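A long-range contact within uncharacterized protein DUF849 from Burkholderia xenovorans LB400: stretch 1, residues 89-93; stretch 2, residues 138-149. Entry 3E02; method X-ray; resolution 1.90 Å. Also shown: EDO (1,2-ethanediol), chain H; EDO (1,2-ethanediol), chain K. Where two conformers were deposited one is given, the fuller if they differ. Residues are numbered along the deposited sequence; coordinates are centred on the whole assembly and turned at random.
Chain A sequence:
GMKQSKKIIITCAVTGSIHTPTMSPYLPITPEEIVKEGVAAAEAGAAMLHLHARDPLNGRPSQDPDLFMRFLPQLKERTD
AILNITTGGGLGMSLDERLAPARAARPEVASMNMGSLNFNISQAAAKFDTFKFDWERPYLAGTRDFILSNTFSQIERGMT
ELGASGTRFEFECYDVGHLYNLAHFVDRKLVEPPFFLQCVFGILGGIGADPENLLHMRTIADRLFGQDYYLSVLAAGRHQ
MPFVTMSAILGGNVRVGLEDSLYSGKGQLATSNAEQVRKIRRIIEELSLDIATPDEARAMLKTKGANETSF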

# COMPACT_ATOMS: atom_id res chain seq x y z
N GLY A 89 -24.69 -8.86 -19.62
CA GLY A 89 -25.73 -8.37 -20.52
C GLY A 89 -26.20 -6.97 -20.15
O GLY A 89 -25.40 -6.12 -19.72
N GLY A 90 -27.49 -6.74 -20.37
CA GLY A 90 -28.15 -5.49 -20.03
C GLY A 90 -28.57 -5.43 -18.57
O GLY A 90 -29.01 -6.45 -17.98
N LEU A 91 -28.47 -4.23 -18.00
CA LEU A 91 -28.84 -4.01 -16.60
C LEU A 91 -30.35 -4.22 -16.45
O LEU A 91 -31.13 -3.65 -17.23
CB LEU A 91 -28.41 -2.61 -16.12
CG LEU A 91 -26.93 -2.22 -16.25
CD1 LEU A 91 -26.69 -0.85 -15.61
CD2 LEU A 91 -26.00 -3.25 -15.63
N GLY A 92 -30.75 -5.07 -15.50
CA GLY A 92 -32.15 -5.40 -15.24
C GLY A 92 -32.61 -6.78 -15.71
O GLY A 92 -33.75 -7.19 -15.42
N MSE A 93 -31.74 -7.50 -16.44
CA MSE A 93 -32.07 -8.85 -16.95
C MSE A 93 -31.92 -9.91 -15.87
O MSE A 93 -31.10 -9.76 -14.97
CB MSE A 93 -31.17 -9.23 -18.12
CG MSE A 93 -31.35 -8.34 -19.31
SE MSE A 93 -30.20 -8.90 -20.76
CE MSE A 93 -30.67 -7.48 -22.05
C1 EDO H . -31.89 -0.33 -15.65
O1 EDO H . -32.59 0.83 -15.17
C2 EDO H . -31.96 -1.53 -14.69
O2 EDO H . -32.87 -1.33 -13.60
C1 EDO K . -36.18 3.39 -1.55
O1 EDO K . -36.81 2.27 -0.91
C2 EDO K . -35.53 3.03 -2.88
O2 EDO K . -35.99 1.78 -3.43
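Stretch 2 138-149: PYLAGTRDFILS

Stretch 1 is a short, irregular segment whose central feature is a type II beta turn from G90 to M93. Stretch 2 wraps around the leucine at the turn's second position, and the residues that touch are at least 48 apart in sequence. It enters as the end of a helix that begins earlier in the chain, tightens into a 3-10 segment at T143 and R144, and then extends through F146 into a short strand at I147 and L148. Stretch 1 has no regular helix or strand, so there is no axis from which to take a crossing angle. L91 CA lies 7.0 Å from L148 CA, and G92 CA lies 7.6 Å from F146 CA, so the nearest partners run in reverse order here. Together the two stretches bury 300 Å² of surface.

G89 makes no contact with stretch 2. Its phi of 65° is one that glycine adopts easily, and a CB here would be crowded by the selenium of M93, a selenomethionine. G90 opens the turn with an extended backbone, phi/psi -82/144, and its CA is 4.1 Å from Y139 OH. Here too glycine fits, since a CB would clash with CE of M93.

L91 carries most of the contact. Its phi/psi of -66/127 fits the second position of a type II turn, and its CA-to-CB bond points toward stretch 2. The backbone is held by a hydrogen bond from L91 N to Y139 OH, 3.2 Å long and nearly straight at 161°. Y139 has a t rotamer at chi1: its CA-to-CB bond points sideways, but the long side chain brings the hydroxyl to the turn. The ring also makes an apolar contact, with CE1 of Y139 4.0 Å from CB of L91.

The rest of the leucine, in its m,t rotamer, packs among apolar groups. L91 CD1 meets T143 CG2 at 3.6 Å, and L91 CD2 packs against F146 CE2 at 3.4 Å and L148 CD1 at 4.1 Å. A branched aliphatic side chain suits this place because it presents apolar atoms to T143, F146 and L148; both methyls lie within reach of the F146 ring. L91 CB makes an off-centre CH-pi contact with F146, lying 4.0 Å from the ring centroid.

G92 takes the third position of the turn with phi/psi 106/-7, where a CB would be jammed against the preceding carbonyl oxygen; glycine is therefore well suited. G92 N comes within 3.3 Å of F146 CE1. The 1,2-ethanediol of chain H, probably from the crystallisation liquor, lies beside this junction: its O1 donates to Y139 O at 2.6 Å, and its C2 is 3.4 Å from L91 O.

M93 closes the turn through a weak hydrogen bond from M93 N to G90 O, 3.3 Å long. Its side chain makes no contact with stretch 2.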

# COMPACT_ATOMS: atom_id res chain seq x y z
N PRO A 138 -35.09 6.38 -18.84
CA PRO A 138 -35.55 5.47 -17.77
C PRO A 138 -34.54 4.38 -17.40
O PRO A 138 -34.41 4.05 -16.22
CB PRO A 138 -36.83 4.86 -18.35
CG PRO A 138 -37.26 5.79 -19.38
CD PRO A 138 -36.05 6.39 -19.96
N TYR A 139 -33.82 3.86 -18.39
CA TYR A 139 -32.76 2.86 -18.18
C TYR A 139 -31.66 3.41 -17.27
O TYR A 139 -31.33 2.81 -16.27
CB TYR A 139 -32.16 2.44 -19.53
CG TYR A 139 -31.05 1.42 -19.47
CD1 TYR A 139 -31.32 0.07 -19.19
CD2 TYR A 139 -29.73 1.78 -19.75
CE1 TYR A 139 -30.29 -0.88 -19.16
CE2 TYR A 139 -28.70 0.84 -19.73
CZ TYR A 139 -28.98 -0.49 -19.43
OH TYR A 139 -27.97 -1.41 -19.43
N LEU A 140 -31.14 4.59 -17.62
CA LEU A 140 -30.09 5.23 -16.82
C LEU A 140 -30.58 5.62 -15.42
O LEU A 140 -29.92 5.31 -14.42
CB LEU A 140 -29.53 6.46 -17.56
CG LEU A 140 -28.87 6.20 -18.93
CD1 LEU A 140 -28.63 7.53 -19.66
CD2 LEU A 140 -27.59 5.38 -18.84
N ALA A 141 -31.74 6.27 -15.35
CA ALA A 141 -32.36 6.71 -14.08
C ALA A 141 -32.65 5.54 -13.14
O ALA A 141 -32.39 5.62 -11.94
CB ALA A 141 -33.62 7.53 -14.35
N GLY A 142 -33.14 4.44 -13.70
CA GLY A 142 -33.44 3.22 -12.96
C GLY A 142 -32.24 2.57 -12.28
O GLY A 142 -32.43 1.78 -11.36
N THR A 143 -31.01 2.92 -12.70
CA THR A 143 -29.81 2.36 -12.09
C THR A 143 -29.51 2.91 -10.69
O THR A 143 -28.68 2.31 -9.99
CB THR A 143 -28.58 2.37 -13.01
OG1 THR A 143 -28.13 3.71 -13.24
CG2 THR A 143 -28.89 1.63 -14.33
N ARG A 144 -30.16 4.00 -10.27
CA ARG A 144 -30.01 4.53 -8.91
C ARG A 144 -30.48 3.49 -7.89
O ARG A 144 -29.96 3.43 -6.79
CB ARG A 144 -30.81 5.82 -8.70
CG ARG A 144 -30.38 7.00 -9.53
CD ARG A 144 -31.31 8.18 -9.35
NE ARG A 144 -32.59 8.01 -10.05
CZ ARG A 144 -33.69 8.72 -9.83
NH1 ARG A 144 -33.73 9.72 -8.93
NH2 ARG A 144 -34.79 8.44 -10.53
N ASP A 145 -31.47 2.68 -8.28
CA ASP A 145 -32.03 1.64 -7.42
C ASP A 145 -31.73 0.24 -7.96
O ASP A 145 -32.54 -0.67 -7.78
CB ASP A 145 -33.55 1.89 -7.31
CG ASP A 145 -34.21 1.09 -6.19
OD1 ASP A 145 -33.55 0.75 -5.19
OD2 ASP A 145 -35.40 0.77 -6.35
N PHE A 146 -30.55 0.05 -8.56
CA PHE A 146 -30.18 -1.20 -9.21
C PHE A 146 -28.95 -1.86 -8.59
O PHE A 146 -28.00 -1.17 -8.23
CB PHE A 146 -29.90 -0.93 -10.68
CG PHE A 146 -29.43 -2.14 -11.46
CD1 PHE A 146 -30.30 -3.18 -11.75
CD2 PHE A 146 -28.12 -2.22 -11.91
CE1 PHE A 146 -29.86 -4.30 -12.47
CE2 PHE A 146 -27.68 -3.33 -12.63
CZ PHE A 146 -28.56 -4.36 -12.91
N ILE A 147 -29.00 -3.19 -8.52
CA ILE A 147 -27.89 -4.03 -8.06
C ILE A 147 -27.58 -4.99 -9.21
O ILE A 147 -28.48 -5.67 -9.71
CB ILE A 147 -28.27 -4.86 -6.81
CG1 ILE A 147 -28.67 -3.96 -5.64
CG2 ILE A 147 -27.09 -5.78 -6.39
CD1 ILE A 147 -29.32 -4.71 -4.48
N LEU A 148 -26.32 -5.03 -9.64
CA LEU A 148 -25.87 -6.03 -10.62
C LEU A 148 -25.72 -7.28 -9.74
O LEU A 148 -24.77 -7.39 -8.97
CB LEU A 148 -24.56 -5.63 -11.29
CG LEU A 148 -24.04 -6.63 -12.33
CD1 LEU A 148 -24.98 -6.66 -13.55
CD2 LEU A 148 -22.63 -6.28 -12.75
N SER A 149 -26.67 -8.20 -9.85
CA SER A 149 -26.75 -9.37 -8.97
C SER A 149 -25.84 -10.52 -9.39
O SER A 149 -25.93 -10.97 -10.50
CB SER A 149 -28.18 -9.89 -8.92
OG SER A 149 -28.30 -11.01 -8.04